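Local coordinates for protein methanogen homoaconitase large subunit (Methanocaldococcus jannaschii, PDB 4KP2) that forms the large, [4Fe-4S] cluster-binding part of a hydro-lyase that reversibly dehydrates (R)-homocitrate to cis-homoaconitate and hydrates this to homoisocitrate, at residues Val172-Arg177 with Asn279-Ile284. Numbering follows the deposited sequence.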
ATOM      1  N   VAL A 172      37.691  -4.531 -16.416  1.00 52.27           N
ATOM      2  CA  VAL A 172      37.815  -3.144 -15.978  1.00 47.94           C
ATOM      3  C   VAL A 172      37.349  -2.198 -17.078  1.00 54.65           C
ATOM      4  O   VAL A 172      37.954  -2.134 -18.148  1.00 53.17           O
ATOM      5  CB  VAL A 172      39.258  -2.794 -15.581  1.00 46.55           C
ATOM      6  CG1 VAL A 172      39.341  -1.348 -15.110  1.00 48.92           C
ATOM      7  CG2 VAL A 172      39.755  -3.739 -14.501  1.00 44.38           C
ATOM      8  N   PRO A 173      36.261  -1.464 -16.812  1.00 50.05           N
ATOM      9  CA  PRO A 173      35.596  -0.634 -17.819  1.00 47.05           C
ATOM     10  C   PRO A 173      36.333   0.667 -18.097  1.00 50.86           C
ATOM     11  O   PRO A 173      37.141   1.115 -17.284  1.00 48.58           O
ATOM     12  CB  PRO A 173      34.247  -0.331 -17.167  1.00 47.62           C
ATOM     13  CG  PRO A 173      34.555  -0.305 -15.710  1.00 50.42           C
ATOM     14  CD  PRO A 173      35.605  -1.364 -15.495  1.00 45.07           C
ATOM     15  N   LYS A 174      36.051   1.260 -19.253  1.00 51.59           N
ATOM     16  CA  LYS A 174      36.538   2.593 -19.565  1.00 49.69           C
ATOM     17  C   LYS A 174      35.677   3.595 -18.809  1.00 51.81           C
ATOM     18  O   LYS A 174      34.583   3.259 -18.352  1.00 49.64           O
ATOM     19  CB  LYS A 174      36.470   2.851 -21.071  1.00 54.07           C
ATOM     20  CG  LYS A 174      37.326   1.900 -21.896  1.00 57.34           C
ATOM     21  CD  LYS A 174      37.143   2.136 -23.387  1.00 59.49           C
ATOM     22  CE  LYS A 174      37.991   1.179 -24.210  1.00 54.63           C
ATOM     23  NZ  LYS A 174      37.775   1.370 -25.671  1.00 56.83           N
ATOM     24  N   THR A 175      36.166   4.822 -18.672  1.00 54.32           N
ATOM     25  CA  THR A 175      35.466   5.815 -17.869  1.00 48.09           C
ATOM     26  C   THR A 175      35.131   7.092 -18.631  1.00 47.97           C
ATOM     27  O   THR A 175      36.021   7.828 -19.056  1.00 53.01           O
ATOM     28  CB  THR A 175      36.272   6.186 -16.612  1.00 47.04           C
ATOM     29  OG1 THR A 175      36.395   5.038 -15.763  1.00 56.33           O
ATOM     30  CG2 THR A 175      35.579   7.300 -15.849  1.00 51.42           C
ATOM     31  N   ILE A 176      33.838   7.348 -18.796  1.00 43.93           N
ATOM     32  CA  ILE A 176      33.379   8.624 -19.323  1.00 44.23           C
ATOM     33  C   ILE A 176      33.216   9.609 -18.166  1.00 47.03           C
ATOM     34  O   ILE A 176      32.296   9.494 -17.352  1.00 50.20           O
ATOM     35  CB  ILE A 176      32.068   8.470 -20.130  1.00 44.31           C
ATOM     36  CG1 ILE A 176      31.351   9.815 -20.284  1.00 46.79           C
ATOM     37  CG2 ILE A 176      31.157   7.445 -19.480  1.00 53.23           C
ATOM     38  CD1 ILE A 176      32.050  10.785 -21.205  1.00 63.05           C
ATOM     39  N   ARG A 177      34.140  10.560 -18.086  1.00 49.25           N
ATOM     40  CA  ARG A 177      34.139  11.547 -17.016  1.00 48.68           C
ATOM     41  C   ARG A 177      33.063  12.598 -17.250  1.00 54.62           C
ATOM     42  O   ARG A 177      32.973  13.176 -18.332  1.00 59.30           O
ATOM     43  CB  ARG A 177      35.509  12.214 -16.920  1.00 49.42           C
ATOM     44  CG  ARG A 177      35.539  13.460 -16.056  1.00 53.12           C
ATOM     45  CD  ARG A 177      35.539  13.129 -14.577  1.00 53.42           C
ATOM     46  NE  ARG A 177      35.616  14.342 -13.769  1.00 58.87           N
ATOM     47  CZ  ARG A 177      35.885  14.363 -12.468  1.00 57.43           C
ATOM     48  NH1 ARG A 177      36.111  13.231 -11.817  1.00 55.11           N
ATOM     49  NH2 ARG A 177      35.934  15.518 -11.818  1.00 51.90           N
ATOM     50  N   ASN A 279      43.505   9.628 -17.522  1.00 78.64           N
ATOM     51  CA  ASN A 279      43.074   9.674 -18.917  1.00 75.94           C
ATOM     52  C   ASN A 279      41.760   8.933 -19.155  1.00 69.27           C
ATOM     53  O   ASN A 279      41.692   7.705 -19.038  1.00 71.53           O
ATOM     54  CB  ASN A 279      44.167   9.122 -19.837  1.00 75.67           C
ATOM     55  CG  ASN A 279      43.862   9.345 -21.305  1.00 78.20           C
ATOM     56  OD1 ASN A 279      43.084  10.229 -21.663  1.00 75.03           O
ATOM     57  ND2 ASN A 279      44.477   8.540 -22.164  1.00 83.19           N
ATOM     58  N   TYR A 280      40.724   9.690 -19.495  1.00 59.76           N
ATOM     59  CA  TYR A 280      39.402   9.124 -19.706  1.00 61.93           C
ATOM     60  C   TYR A 280      39.169   8.834 -21.184  1.00 60.32           C
ATOM     61  O   TYR A 280      39.846   9.390 -22.050  1.00 67.14           O
ATOM     62  CB  TYR A 280      38.335  10.091 -19.192  1.00 54.13           C
ATOM     63  CG  TYR A 280      38.546  10.538 -17.762  1.00 52.65           C
ATOM     64  CD1 TYR A 280      38.107   9.762 -16.696  1.00 53.35           C
ATOM     65  CD2 TYR A 280      39.183  11.738 -17.477  1.00 51.21           C
ATOM     66  CE1 TYR A 280      38.298  10.169 -15.387  1.00 47.47           C
ATOM     67  CE2 TYR A 280      39.379  12.152 -16.171  1.00 49.66           C
ATOM     68  CZ  TYR A 280      38.934  11.363 -15.132  1.00 52.89           C
ATOM     69  OH  TYR A 280      39.127  11.770 -13.831  1.00 63.46           O
ATOM     70  N   TYR A 281      38.214   7.952 -21.464  1.00 52.46           N
ATOM     71  CA  TYR A 281      37.824   7.664 -22.835  1.00 58.48           C
ATOM     72  C   TYR A 281      37.250   8.926 -23.464  1.00 56.53           C
ATOM     73  O   TYR A 281      37.508   9.228 -24.632  1.00 63.49           O
ATOM     74  CB  TYR A 281      36.791   6.538 -22.869  1.00 54.87           C
ATOM     75  CG  TYR A 281      36.330   6.167 -24.262  1.00 53.70           C
ATOM     76  CD1 TYR A 281      37.082   5.311 -25.055  1.00 56.12           C
ATOM     77  CD2 TYR A 281      35.143   6.668 -24.781  1.00 56.38           C
ATOM     78  CE1 TYR A 281      36.666   4.967 -26.327  1.00 56.44           C
ATOM     79  CE2 TYR A 281      34.720   6.331 -26.050  1.00 57.49           C
ATOM     80  CZ  TYR A 281      35.484   5.481 -26.819  1.00 59.25           C
ATOM     81  OH  TYR A 281      35.064   5.143 -28.085  1.00 59.77           O
ATOM     82  N   LYS A 282      36.470   9.658 -22.677  1.00 51.59           N
ATOM     83  CA  LYS A 282      35.940  10.943 -23.108  1.00 55.63           C
ATOM     84  C   LYS A 282      35.541  11.763 -21.890  1.00 55.75           C
ATOM     85  O   LYS A 282      35.211  11.211 -20.842  1.00 56.74           O
ATOM     86  CB  LYS A 282      34.740  10.766 -24.042  1.00 61.68           C
ATOM     87  CG  LYS A 282      34.389  12.025 -24.818  1.00 66.36           C
ATOM     88  CD  LYS A 282      35.534  12.422 -25.737  1.00 64.22           C
ATOM     89  CE  LYS A 282      35.444  13.878 -26.157  1.00 66.84           C
ATOM     90  NZ  LYS A 282      35.672  14.799 -25.007  1.00 72.90           N
ATOM     91  N   GLU A 283      35.584  13.084 -22.022  1.00 62.22           N
ATOM     92  CA  GLU A 283      35.205  13.966 -20.925  1.00 61.13           C
ATOM     93  C   GLU A 283      34.116  14.920 -21.363  1.00 57.97           C
ATOM     94  O   GLU A 283      34.222  15.549 -22.415  1.00 58.28           O
ATOM     95  CB  GLU A 283      36.406  14.768 -20.435  1.00 58.16           C
ATOM     96  CG  GLU A 283      37.598  13.907 -20.061  1.00 65.61           C
ATOM     97  CD  GLU A 283      38.766  14.725 -19.509  1.00 68.33           C
ATOM     98  OE1 GLU A 283      38.542  15.885 -19.082  1.00 70.44           O
ATOM     99  OE2 GLU A 283      39.906  14.205 -19.503  1.00 66.35           O
ATOM    100  N   ILE A 284      33.067  15.017 -20.556  1.00 59.40           N
ATOM    101  CA  ILE A 284      31.950  15.902 -20.859  1.00 60.17           C
ATOM    102  C   ILE A 284      31.696  16.873 -19.703  1.00 60.68           C
ATOM    103  O   ILE A 284      31.899  16.537 -18.535  1.00 60.72           O
ATOM    104  CB  ILE A 284      30.666  15.096 -21.212  1.00 58.47           C
ATOM    105  CG1 ILE A 284      30.124  15.509 -22.582  1.00 60.02           C
ATOM    106  CG2 ILE A 284      29.591  15.239 -20.142  1.00 58.05           C
ATOM    107  CD1 ILE A 284      29.634  16.938 -22.656  1.00 61.91           C
TER
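The amide N of Ile284 donates to the carbonyl O of Arg177 at 2.9 Å, an almost straight bond with 170° at the hydrogen. The same arginine donates in turn: Arg177 N to Lys282 O at 3.0 Å. Arg177 thus uses both its N and its O on the residues flanking Glu283, the pattern of a parallel bridge. CA of Glu283 adds a CA-H...O contact to Arg177 O. A third bond, Tyr281 N to Thr175 O, is longer (3.3 Å) and comes from above the carbonyl plane. The Tyr280 side chain lies alongside that of Arg177. CB of Arg177 sits over the middle of the ring face, 3.5 Å from the centroid, in a CH-pi contact, while CG2 of Thr175 meets the ring edge at CD1 (3.6 Å). With CG anti to the backbone N (chi1 167°) and the chain bent at chi2, Arg177 runs on along the ring, CD reaching CZ and OH of Tyr280. Glu211 accepts from both Arg177 NH1 and Tyr280 OH, joining the two side chains at their polar ends; Asp179 pairs with Arg177 NH2. A leucine in place of Tyr280 would probably deprive Arg177 CB of its aromatic face and Glu211 of a hydroxyl partner. CD of Lys174 leans obliquely on the Tyr281 ring, 3.6 Å from CD1. Ile176 turns to the side of the sheet opposite Arg177, its CD1 resting on the Lys282 carbonyl, while the Ile176 side chain also touches Met208 and Ile210 of strand 208-213. Strand 167-180 pairs in parallel with both 282-286 and 208-213 in a mixed sheet, while helix 24-33 packs against Val172 and Pro173.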